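Local coordinates for protein allantoicase (PDB 1O59) that hydrolyses allantoate to (S)-ureidoglycolate and urea, a step of purine breakdown that lets yeast draw on purines as a secondary nitrogen source, at residues Asn120-Ser126 / Met181-Ile187; Glu111-Phe117 / Gly186-Phe190; Gln45-Asp51 / Asp94-Lys99. All coordinates share one frame. Residues are numbered along the deposited sequence.

The three contacts show how a beta sandwich is closed by pairing strands far apart in sequence. From the N terminus, contact 3 comes first: 45-51 leaves through a long excursion and returns as 94-99, completing one edge of the five-stranded sheet. The chain then crosses to the facing sheet, where 111-117 opens contact 2, and turns back into 120-126, which opens contact 1. Both wait for the run 181-190. Contact 1 closes first and contact 2 follows, the smaller loop within the larger, and they share Gly186 and Ile187. Met181 beside Asp94 ties contacts 1 and 3 within one sheet; Phe190 against Ile98 joins contacts 2 and 3 across the sandwich interior.

Contact 1. Residues Asn120-Ser126 / Met181-Ile187; sequences NHAPFVS and MYPDGGI
This is an antiparallel backbone contact at the corner where the chain passes between the two sheets of a beta sandwich, the fold expected for a galactose-binding-domain relative. The start of strand 124-130 runs antiparallel to Met181 and Tyr182 of strand 176-182; the turn Pro183-Gly185, entered through the cis peptide bond between Tyr182 and Pro183, leads into strand 186-196. Val125 and Met181 form a non-hydrogen-bonded pair (CA-CA 4.7 Å), and Tyr182 N donates to Phe124 O at 2.9 Å. Beyond the turn, His121 bridges Gly186 (CA-CA 4.7 Å): Ala122 N binds Gly186 O at 2.9 Å, while Gly186 N to Asn120 O, also 2.9 Å, is weak. Ala122 CB rests on both Met181 SE (selenomethionine) and Ile187 CG1, 3.5 Å from each; Val125 CG2 meets Ile187 CD1 at 3.8 Å. The m rotamer of Tyr182 carries its ring alongside Phe124-Ser126 until Tyr182 OH donates to Ser126 OG at 2.6 Å. Gly185 takes phi 145°, psi -148°; these angles call for glycine, and a CB there would also sit 2.8 Å from Asn120 O. Main-chain hydrogen bonds, apolar contacts and the Tyr182-Ser126 hydroxyl pair thus join the two sides of the corner.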
loop_
_atom_site.group_PDB
_atom_site.type_symbol
_atom_site.label_atom_id
_atom_site.label_comp_id
_atom_site.label_asym_id
_atom_site.label_seq_id
_atom_site.Cartn_x
_atom_site.Cartn_y
_atom_site.Cartn_z
ATOM N N ASN A 120 -21.743 -13.288 11.094
ATOM C CA ASN A 120 -21.216 -14.241 10.137
ATOM C C ASN A 120 -19.771 -13.870 9.736
ATOM O O ASN A 120 -19.240 -14.389 8.753
ATOM C CB ASN A 120 -22.137 -14.346 8.914
ATOM C CG ASN A 120 -22.290 -13.022 8.166
ATOM O OD1 ASN A 120 -22.194 -11.947 8.765
ATOM N ND2 ASN A 120 -22.531 -13.096 6.850
ATOM N N HIS A 121 -19.153 -12.964 10.504
ATOM C CA HIS A 121 -17.760 -12.607 10.324
ATOM C C HIS A 121 -16.881 -13.828 10.556
ATOM O O HIS A 121 -17.271 -14.738 11.264
ATOM C CB HIS A 121 -17.367 -11.526 11.316
ATOM C CG HIS A 121 -17.590 -11.910 12.746
ATOM N ND1 HIS A 121 -16.591 -12.433 13.536
ATOM C CD2 HIS A 121 -18.708 -11.904 13.508
ATOM C CE1 HIS A 121 -17.081 -12.710 14.730
ATOM N NE2 HIS A 121 -18.367 -12.408 14.736
ATOM N N ALA A 122 -15.713 -13.855 9.902
ATOM C CA ALA A 122 -14.645 -14.814 10.232
ATOM C C ALA A 122 -14.414 -14.861 11.754
ATOM O O ALA A 122 -14.103 -13.812 12.335
ATOM C CB ALA A 122 -13.365 -14.381 9.569
ATOM N N PRO A 123 -14.572 -16.030 12.395
ATOM C CA PRO A 123 -14.314 -16.156 13.831
ATOM C C PRO A 123 -12.846 -16.110 14.190
ATOM O O PRO A 123 -12.493 -15.609 15.255
ATOM C CB PRO A 123 -14.873 -17.546 14.181
ATOM C CG PRO A 123 -15.614 -17.981 13.002
ATOM C CD PRO A 123 -15.045 -17.304 11.818
ATOM N N PHE A 124 -12.012 -16.685 13.335
ATOM C CA PHE A 124 -10.593 -16.755 13.571
ATOM C C PHE A 124 -9.904 -16.724 12.220
ATOM O O PHE A 124 -10.398 -17.262 11.236
ATOM C CB PHE A 124 -10.167 -18.032 14.282
ATOM C CG PHE A 124 -10.710 -18.194 15.679
ATOM C CD1 PHE A 124 -11.890 -18.883 15.898
ATOM C CD2 PHE A 124 -10.015 -17.713 16.771
ATOM C CE1 PHE A 124 -12.396 -19.072 17.189
ATOM C CE2 PHE A 124 -10.503 -17.876 18.051
ATOM C CZ PHE A 124 -11.692 -18.560 18.271
ATOM N N VAL A 125 -8.732 -16.104 12.210
ATOM C CA VAL A 125 -7.924 -15.964 11.030
ATOM C C VAL A 125 -6.500 -16.375 11.409
ATOM O O VAL A 125 -6.057 -16.173 12.552
ATOM C CB VAL A 125 -7.988 -14.491 10.538
ATOM C CG1 VAL A 125 -6.792 -14.112 9.745
ATOM C CG2 VAL A 125 -9.273 -14.222 9.692
ATOM N N SER A 126 -5.807 -17.006 10.469
ATOM C CA SER A 126 -4.351 -17.104 10.534
ATOM C C SER A 126 -3.792 -16.755 9.134
ATOM O O SER A 126 -4.528 -16.747 8.131
ATOM C CB SER A 126 -3.866 -18.467 11.089
ATOM O OG SER A 126 -4.030 -19.553 10.189
HETATM N N MSE A 181 -9.366 -18.678 7.133
HETATM C CA MSE A 181 -10.528 -18.334 7.965
HETATM C C MSE A 181 -11.148 -19.626 8.519
HETATM O O MSE A 181 -11.529 -20.530 7.749
HETATM C CB MSE A 181 -11.547 -17.595 7.076
HETATM C CG MSE A 181 -12.987 -17.509 7.600
HETATM SE SE MSE A 181 -14.035 -16.152 6.617
HETATM C CE MSE A 181 -14.007 -16.916 4.989
ATOM N N TYR A 182 -11.254 -19.697 9.840
ATOM C CA TYR A 182 -11.714 -20.894 10.515
ATOM C C TYR A 182 -13.133 -20.733 11.078
ATOM O O TYR A 182 -13.309 -19.959 12.038
ATOM C CB TYR A 182 -10.797 -21.226 11.695
ATOM C CG TYR A 182 -9.316 -21.376 11.393
ATOM C CD1 TYR A 182 -8.487 -20.256 11.263
ATOM C CD2 TYR A 182 -8.728 -22.640 11.325
ATOM C CE1 TYR A 182 -7.124 -20.390 11.043
ATOM C CE2 TYR A 182 -7.364 -22.791 11.097
ATOM C CZ TYR A 182 -6.564 -21.669 10.965
ATOM O OH TYR A 182 -5.215 -21.829 10.738
ATOM N N PRO A 183 -14.134 -21.455 10.553
ATOM C CA PRO A 183 -14.019 -22.422 9.456
ATOM C C PRO A 183 -14.565 -21.889 8.135
ATOM O O PRO A 183 -14.303 -22.470 7.082
ATOM C CB PRO A 183 -14.891 -23.567 9.934
ATOM C CG PRO A 183 -15.970 -22.872 10.652
ATOM C CD PRO A 183 -15.335 -21.702 11.360
ATOM N N ASP A 184 -15.291 -20.777 8.230
ATOM C CA ASP A 184 -16.002 -20.153 7.141
ATOM C C ASP A 184 -16.617 -18.828 7.648
ATOM O O ASP A 184 -16.656 -18.584 8.859
ATOM C CB ASP A 184 -17.085 -21.091 6.562
ATOM C CG ASP A 184 -18.053 -21.615 7.594
ATOM O OD1 ASP A 184 -18.890 -20.851 8.087
ATOM O OD2 ASP A 184 -18.104 -22.811 7.937
ATOM N N GLY A 185 -17.068 -17.977 6.720
ATOM C CA GLY A 185 -17.698 -16.700 7.074
ATOM C C GLY A 185 -17.404 -15.578 6.096
ATOM O O GLY A 185 -17.195 -15.801 4.910
ATOM N N GLY A 186 -17.351 -14.359 6.606
ATOM C CA GLY A 186 -17.098 -13.207 5.759
ATOM C C GLY A 186 -15.968 -12.338 6.266
ATOM O O GLY A 186 -15.757 -12.180 7.489
ATOM N N ILE A 187 -15.239 -11.790 5.305
ATOM C CA ILE A 187 -14.251 -10.767 5.554
ATOM C C ILE A 187 -14.354 -9.717 4.435
ATOM O O ILE A 187 -14.309 -10.050 3.251
ATOM C CB ILE A 187 -12.824 -11.368 5.585
ATOM C CG1 ILE A 187 -12.655 -12.364 6.760
ATOM C CG2 ILE A 187 -11.767 -10.246 5.685
ATOM C CD1 ILE A 187 -11.366 -13.192 6.670
#

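Contact 2. Residues Glu111-Phe117 / Gly186-Phe190; sequences EIDTAFF and GIARF
Phe117, in the m rotamer, lays its ring over Gly186, whose CA stands 3.6 Å from the ring centroid and 4° off the normal, a CH-pi contact; a CB on Gly186 would clash with Phe117 CD1. Tyr80 stacks on the same phenyl ring. The ring is placed by a type II turn, Thr114-Phe117, closed by Phe117 N to Thr114 O at 2.9 Å and overlapped at its start by an Asx turn in which Asp113 OD1 accepts from Ala115 N at 3.0 Å. Here strands 105-113 and 186-196 pair antiparallel in one sheet of the sandwich, with a classic beta bulge: Ala188 and Arg189 both face Asp113. Asp113 O accepts from Ala188 N at 2.7 Å and Arg189 N at 3.0 Å, and Asp113 N donates to Arg189 O at 2.9 Å. Ile112 and Phe190 are the next, non-hydrogen-bonded pair, CA-CA 4.9 Å, with Ile112 CD1 3.4 Å from Phe190 CD1. Arg189 NH1 forms a salt bridge with Asp81 and donates to Ala188 O at 3.0 Å.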
loop_
_atom_site.group_PDB
_atom_site.type_symbol
_atom_site.label_atom_id
_atom_site.label_comp_id
_atom_site.label_asym_id
_atom_site.label_seq_id
_atom_site.Cartn_x
_atom_site.Cartn_y
_atom_site.Cartn_z
ATOM N N GLU A 111 -4.072 -5.759 8.323
ATOM C CA GLU A 111 -5.441 -5.443 8.719
ATOM C C GLU A 111 -6.430 -6.496 8.221
ATOM O O GLU A 111 -6.424 -6.893 7.028
ATOM C CB GLU A 111 -5.905 -4.068 8.192
ATOM C CG GLU A 111 -7.398 -3.799 8.509
ATOM C CD GLU A 111 -7.962 -2.459 7.995
ATOM O OE1 GLU A 111 -7.181 -1.541 7.630
ATOM O OE2 GLU A 111 -9.213 -2.320 7.973
ATOM N N ILE A 112 -7.305 -6.893 9.128
ATOM C CA ILE A 112 -8.488 -7.655 8.787
ATOM C C ILE A 112 -9.719 -6.833 9.165
ATOM O O ILE A 112 -9.927 -6.493 10.342
ATOM C CB ILE A 112 -8.477 -9.028 9.509
ATOM C CG1 ILE A 112 -7.407 -9.970 8.887
ATOM C CG2 ILE A 112 -9.869 -9.683 9.508
ATOM C CD1 ILE A 112 -7.792 -10.531 7.518
ATOM N N ASP A 113 -10.501 -6.492 8.137
ATOM C CA ASP A 113 -11.768 -5.771 8.301
ATOM C C ASP A 113 -12.980 -6.693 8.023
ATOM O O ASP A 113 -13.212 -7.133 6.884
ATOM C CB ASP A 113 -11.782 -4.549 7.362
ATOM C CG ASP A 113 -12.912 -3.529 7.684
ATOM O OD1 ASP A 113 -13.771 -3.755 8.609
ATOM O OD2 ASP A 113 -13.002 -2.458 7.027
ATOM N N THR A 114 -13.758 -6.971 9.053
ATOM C CA THR A 114 -14.992 -7.750 8.914
ATOM C C THR A 114 -16.219 -6.865 8.702
ATOM O O THR A 114 -17.327 -7.293 8.973
ATOM C CB THR A 114 -15.215 -8.643 10.178
ATOM O OG1 THR A 114 -15.176 -7.850 11.369
ATOM C CG2 THR A 114 -14.084 -9.631 10.377
ATOM N N ALA A 115 -16.028 -5.638 8.222
ATOM C CA ALA A 115 -17.126 -4.671 8.004
ATOM C C ALA A 115 -18.405 -5.251 7.422
ATOM O O ALA A 115 -18.394 -5.904 6.360
ATOM C CB ALA A 115 -16.654 -3.525 7.118
ATOM N N PHE A 116 -19.506 -4.990 8.124
ATOM C CA PHE A 116 -20.866 -5.411 7.734
ATOM C C PHE A 116 -21.147 -6.913 7.862
ATOM O O PHE A 116 -22.266 -7.354 7.569
ATOM C CB PHE A 116 -21.244 -4.915 6.321
ATOM C CG PHE A 116 -21.039 -3.445 6.121
ATOM C CD1 PHE A 116 -21.802 -2.534 6.810
ATOM C CD2 PHE A 116 -20.050 -2.976 5.265
ATOM C CE1 PHE A 116 -21.588 -1.173 6.638
ATOM C CE2 PHE A 116 -19.825 -1.630 5.086
ATOM C CZ PHE A 116 -20.593 -0.727 5.762
ATOM N N PHE A 117 -20.147 -7.703 8.266
ATOM C CA PHE A 117 -20.395 -9.091 8.654
ATOM C C PHE A 117 -20.606 -9.042 10.158
ATOM O O PHE A 117 -19.654 -8.988 10.921
ATOM C CB PHE A 117 -19.253 -10.003 8.233
ATOM C CG PHE A 117 -19.037 -10.031 6.759
ATOM C CD1 PHE A 117 -19.941 -10.700 5.928
ATOM C CD2 PHE A 117 -17.964 -9.363 6.185
ATOM C CE1 PHE A 117 -19.764 -10.740 4.558
ATOM C CE2 PHE A 117 -17.776 -9.393 4.796
ATOM C CZ PHE A 117 -18.682 -10.095 3.984
ATOM N N GLY A 186 -17.351 -14.359 6.606
ATOM C CA GLY A 186 -17.098 -13.207 5.759
ATOM C C GLY A 186 -15.968 -12.338 6.266
ATOM O O GLY A 186 -15.757 -12.180 7.489
ATOM N N ILE A 187 -15.239 -11.790 5.305
ATOM C CA ILE A 187 -14.251 -10.767 5.554
ATOM C C ILE A 187 -14.354 -9.717 4.435
ATOM O O ILE A 187 -14.309 -10.050 3.251
ATOM C CB ILE A 187 -12.824 -11.368 5.585
ATOM C CG1 ILE A 187 -12.655 -12.364 6.760
ATOM C CG2 ILE A 187 -11.767 -10.246 5.685
ATOM C CD1 ILE A 187 -11.366 -13.192 6.670
ATOM N N ALA A 188 -14.420 -8.452 4.835
ATOM C CA ALA A 188 -14.519 -7.334 3.903
ATOM C C ALA A 188 -13.163 -7.033 3.247
ATOM O O ALA A 188 -13.050 -7.085 2.008
ATOM C CB ALA A 188 -15.077 -6.100 4.625
ATOM N N ARG A 189 -12.140 -6.769 4.069
ATOM C CA ARG A 189 -10.820 -6.391 3.556
ATOM C C ARG A 189 -9.689 -7.087 4.234
ATOM O O ARG A 189 -9.745 -7.359 5.455
ATOM C CB ARG A 189 -10.562 -4.888 3.679
ATOM C CG ARG A 189 -11.406 -4.010 2.746
ATOM C CD ARG A 189 -11.164 -4.237 1.274
ATOM N NE ARG A 189 -11.984 -3.314 0.462
ATOM C CZ ARG A 189 -13.254 -3.517 0.120
ATOM N NH1 ARG A 189 -13.895 -4.633 0.440
ATOM N NH2 ARG A 189 -13.875 -2.607 -0.602
ATOM N N PHE A 190 -8.632 -7.329 3.458
ATOM C CA PHE A 190 -7.370 -7.870 4.010
ATOM C C PHE A 190 -6.160 -7.101 3.496
ATOM O O PHE A 190 -5.860 -7.139 2.307
ATOM C CB PHE A 190 -7.253 -9.357 3.676
ATOM C CG PHE A 190 -5.946 -10.013 4.107
ATOM C CD1 PHE A 190 -5.317 -9.687 5.333
ATOM C CD2 PHE A 190 -5.369 -11.001 3.304
ATOM C CE1 PHE A 190 -4.129 -10.311 5.722
ATOM C CE2 PHE A 190 -4.200 -11.646 3.705
ATOM C CZ PHE A 190 -3.580 -11.296 4.915
#

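Contact 3. Residues Gln45-Asp51 / Asp94-Lys99; sequences QVVSFSD and DWVIIK
Two antiparallel strands, 45-49 and 94-99, have axes inclined at 146° between N-to-C directions and 4.5 Å apart at closest approach, and their hydrogen bonds illustrate how a classic beta bulge keeps a ladder satisfied. Gln45 and Lys99 form a hydrogen-bonded pair: Gln45 N to Lys99 O at 3.0 Å and Lys99 N to Gln45 O at 2.8 Å. Val46 then faces Ile98 in a non-hydrogen-bonded pair. At Val47, phi -87° and psi -46°, the strand kinks so that Val47 and Ser48 both face Ile97. Ile97 O accepts from Val47 N at 2.8 Å and weakly from Ser48 N at 3.5 Å, whereas Ile97 N donates to Ser48 O at 2.9 Å. One residue out of step, Phe49 pairs with Val96 (CA-CA 4.1 Å).

Past the strand end, Ser50 N donates to Trp95 O at 2.9 Å; Ser50 OG, with chi1 at p, accepts from Trp95 N at 3.0 Å and donates to Asp94 OD1 at a very short 2.5 Å. Ser50 CB lies over the Trp95 five-membered ring, 3.6 Å from its centroid, a CH-pi contact. Asp94 OD2 binds Arg86, by salt bridge, and Thr85; Asp51 OD2 accepts from Arg86 N and Trp53 N; Lys99 NZ forms a salt bridge with Glu135.

Val46 CG1 meets Val96 CG2 at 3.8 Å on the face that includes Ile98. Strand 45-49 is outermost within the chain in the five-stranded sheet, while strand 94-99 pairs on its other flank with strand 176-182, through Asp94 with Met181, Val96 with Leu179 and Ile98 with Ile177.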
loop_
_atom_site.group_PDB
_atom_site.type_symbol
_atom_site.label_atom_id
_atom_site.label_comp_id
_atom_site.label_asym_id
_atom_site.label_seq_id
_atom_site.Cartn_x
_atom_site.Cartn_y
_atom_site.Cartn_z
ATOM N N GLN A 45 -2.796 -9.949 -6.538
ATOM C CA GLN A 45 -3.690 -10.812 -7.297
ATOM C C GLN A 45 -4.152 -12.010 -6.508
ATOM O O GLN A 45 -3.331 -12.725 -5.915
ATOM C CB GLN A 45 -2.972 -11.369 -8.514
ATOM C CG GLN A 45 -3.230 -10.638 -9.803
ATOM C CD GLN A 45 -2.028 -10.745 -10.751
ATOM O OE1 GLN A 45 -1.369 -11.808 -10.826
ATOM N NE2 GLN A 45 -1.718 -9.640 -11.452
ATOM N N VAL A 46 -5.449 -12.268 -6.571
ATOM C CA VAL A 46 -5.980 -13.500 -6.041
ATOM C C VAL A 46 -5.701 -14.632 -7.019
ATOM O O VAL A 46 -6.171 -14.631 -8.147
ATOM C CB VAL A 46 -7.483 -13.399 -5.708
ATOM C CG1 VAL A 46 -7.988 -14.724 -5.194
ATOM C CG2 VAL A 46 -7.719 -12.302 -4.652
ATOM N N VAL A 47 -4.939 -15.605 -6.538
ATOM C CA VAL A 47 -4.530 -16.776 -7.290
ATOM C C VAL A 47 -5.581 -17.848 -7.177
ATOM O O VAL A 47 -5.937 -18.487 -8.168
ATOM C CB VAL A 47 -3.231 -17.379 -6.720
ATOM C CG1 VAL A 47 -2.837 -18.687 -7.480
ATOM C CG2 VAL A 47 -2.107 -16.360 -6.731
ATOM N N SER A 48 -6.045 -18.079 -5.956
ATOM C CA SER A 48 -6.993 -19.144 -5.718
ATOM C C SER A 48 -7.743 -18.989 -4.431
ATOM O O SER A 48 -7.427 -18.137 -3.631
ATOM C CB SER A 48 -6.273 -20.488 -5.697
ATOM O OG SER A 48 -7.224 -21.544 -5.881
ATOM N N PHE A 49 -8.743 -19.843 -4.226
ATOM C CA PHE A 49 -9.545 -19.776 -3.017
ATOM C C PHE A 49 -10.265 -21.102 -2.895
ATOM O O PHE A 49 -10.417 -21.842 -3.876
ATOM C CB PHE A 49 -10.531 -18.576 -3.066
ATOM C CG PHE A 49 -11.265 -18.475 -4.380
ATOM C CD1 PHE A 49 -12.437 -19.206 -4.597
ATOM C CD2 PHE A 49 -10.744 -17.719 -5.433
ATOM C CE1 PHE A 49 -13.082 -19.168 -5.829
ATOM C CE2 PHE A 49 -11.401 -17.664 -6.660
ATOM C CZ PHE A 49 -12.569 -18.403 -6.862
ATOM N N SER A 50 -10.671 -21.400 -1.666
ATOM C CA SER A 50 -11.440 -22.595 -1.352
ATOM C C SER A 50 -12.882 -22.472 -1.829
ATOM O O SER A 50 -13.496 -23.436 -2.249
ATOM C CB SER A 50 -11.451 -22.812 0.176
ATOM O OG SER A 50 -11.965 -21.685 0.867
ATOM N N ASP A 51 -13.427 -21.276 -1.688
ATOM C CA ASP A 51 -14.841 -21.024 -1.856
ATOM C C ASP A 51 -15.034 -19.517 -1.851
ATOM O O ASP A 51 -14.210 -18.813 -1.333
ATOM C CB ASP A 51 -15.650 -21.614 -0.716
ATOM C CG ASP A 51 -17.138 -21.549 -0.978
ATOM O OD1 ASP A 51 -17.615 -22.309 -1.848
ATOM O OD2 ASP A 51 -17.904 -20.759 -0.405
ATOM N N ASP A 94 -11.533 -22.210 5.460
ATOM C CA ASP A 94 -11.516 -21.650 4.116
ATOM C C ASP A 94 -10.225 -20.859 3.946
ATOM O O ASP A 94 -9.620 -20.425 4.936
ATOM C CB ASP A 94 -12.716 -20.716 3.885
ATOM C CG ASP A 94 -13.947 -21.453 3.414
ATOM O OD1 ASP A 94 -13.821 -22.238 2.426
ATOM O OD2 ASP A 94 -15.070 -21.300 3.982
ATOM N N TRP A 95 -9.820 -20.674 2.688
ATOM C CA TRP A 95 -8.571 -20.010 2.384
ATOM C C TRP A 95 -8.560 -19.259 1.045
ATOM O O TRP A 95 -9.356 -19.519 0.138
ATOM C CB TRP A 95 -7.425 -21.007 2.387
ATOM C CG TRP A 95 -7.686 -22.152 1.520
ATOM C CD1 TRP A 95 -8.211 -23.332 1.895
ATOM C CD2 TRP A 95 -7.432 -22.250 0.112
ATOM N NE1 TRP A 95 -8.329 -24.157 0.804
ATOM C CE2 TRP A 95 -7.853 -23.509 -0.302
ATOM C CE3 TRP A 95 -6.896 -21.388 -0.845
ATOM C CZ2 TRP A 95 -7.755 -23.931 -1.618
ATOM C CZ3 TRP A 95 -6.805 -21.811 -2.146
ATOM C CH2 TRP A 95 -7.226 -23.066 -2.520
ATOM N N VAL A 96 -7.631 -18.320 0.953
ATOM C CA VAL A 96 -7.373 -17.590 -0.283
ATOM C C VAL A 96 -5.875 -17.389 -0.403
ATOM O O VAL A 96 -5.187 -17.061 0.584
ATOM C CB VAL A 96 -8.150 -16.226 -0.336
ATOM C CG1 VAL A 96 -7.997 -15.454 0.942
ATOM C CG2 VAL A 96 -7.694 -15.384 -1.486
ATOM N N ILE A 97 -5.386 -17.615 -1.613
ATOM C CA ILE A 97 -4.009 -17.398 -1.928
ATOM C C ILE A 97 -3.857 -16.109 -2.756
ATOM O O ILE A 97 -4.598 -15.868 -3.721
ATOM C CB ILE A 97 -3.438 -18.616 -2.670
ATOM C CG1 ILE A 97 -3.387 -19.835 -1.744
ATOM C CG2 ILE A 97 -2.032 -18.318 -3.142
ATOM C CD1 ILE A 97 -3.257 -21.164 -2.467
ATOM N N ILE A 98 -2.872 -15.291 -2.380
ATOM C CA ILE A 98 -2.667 -13.984 -3.020
ATOM C C ILE A 98 -1.207 -13.752 -3.331
ATOM O O ILE A 98 -0.342 -13.861 -2.447
ATOM C CB ILE A 98 -3.163 -12.832 -2.134
ATOM C CG1 ILE A 98 -4.622 -13.038 -1.710
ATOM C CG2 ILE A 98 -3.101 -11.522 -2.902
ATOM C CD1 ILE A 98 -4.988 -12.318 -0.439
ATOM N N LYS A 99 -0.946 -13.429 -4.594
ATOM C CA LYS A 99 0.362 -13.077 -5.028
ATOM C C LYS A 99 0.545 -11.586 -4.791
ATOM O O LYS A 99 -0.339 -10.787 -5.109
ATOM C CB LYS A 99 0.525 -13.409 -6.492
ATOM C CG LYS A 99 1.946 -13.298 -6.940
ATOM C CD LYS A 99 2.184 -13.868 -8.308
ATOM C CE LYS A 99 3.672 -13.597 -8.694
ATOM N NZ LYS A 99 3.964 -13.817 -10.155
#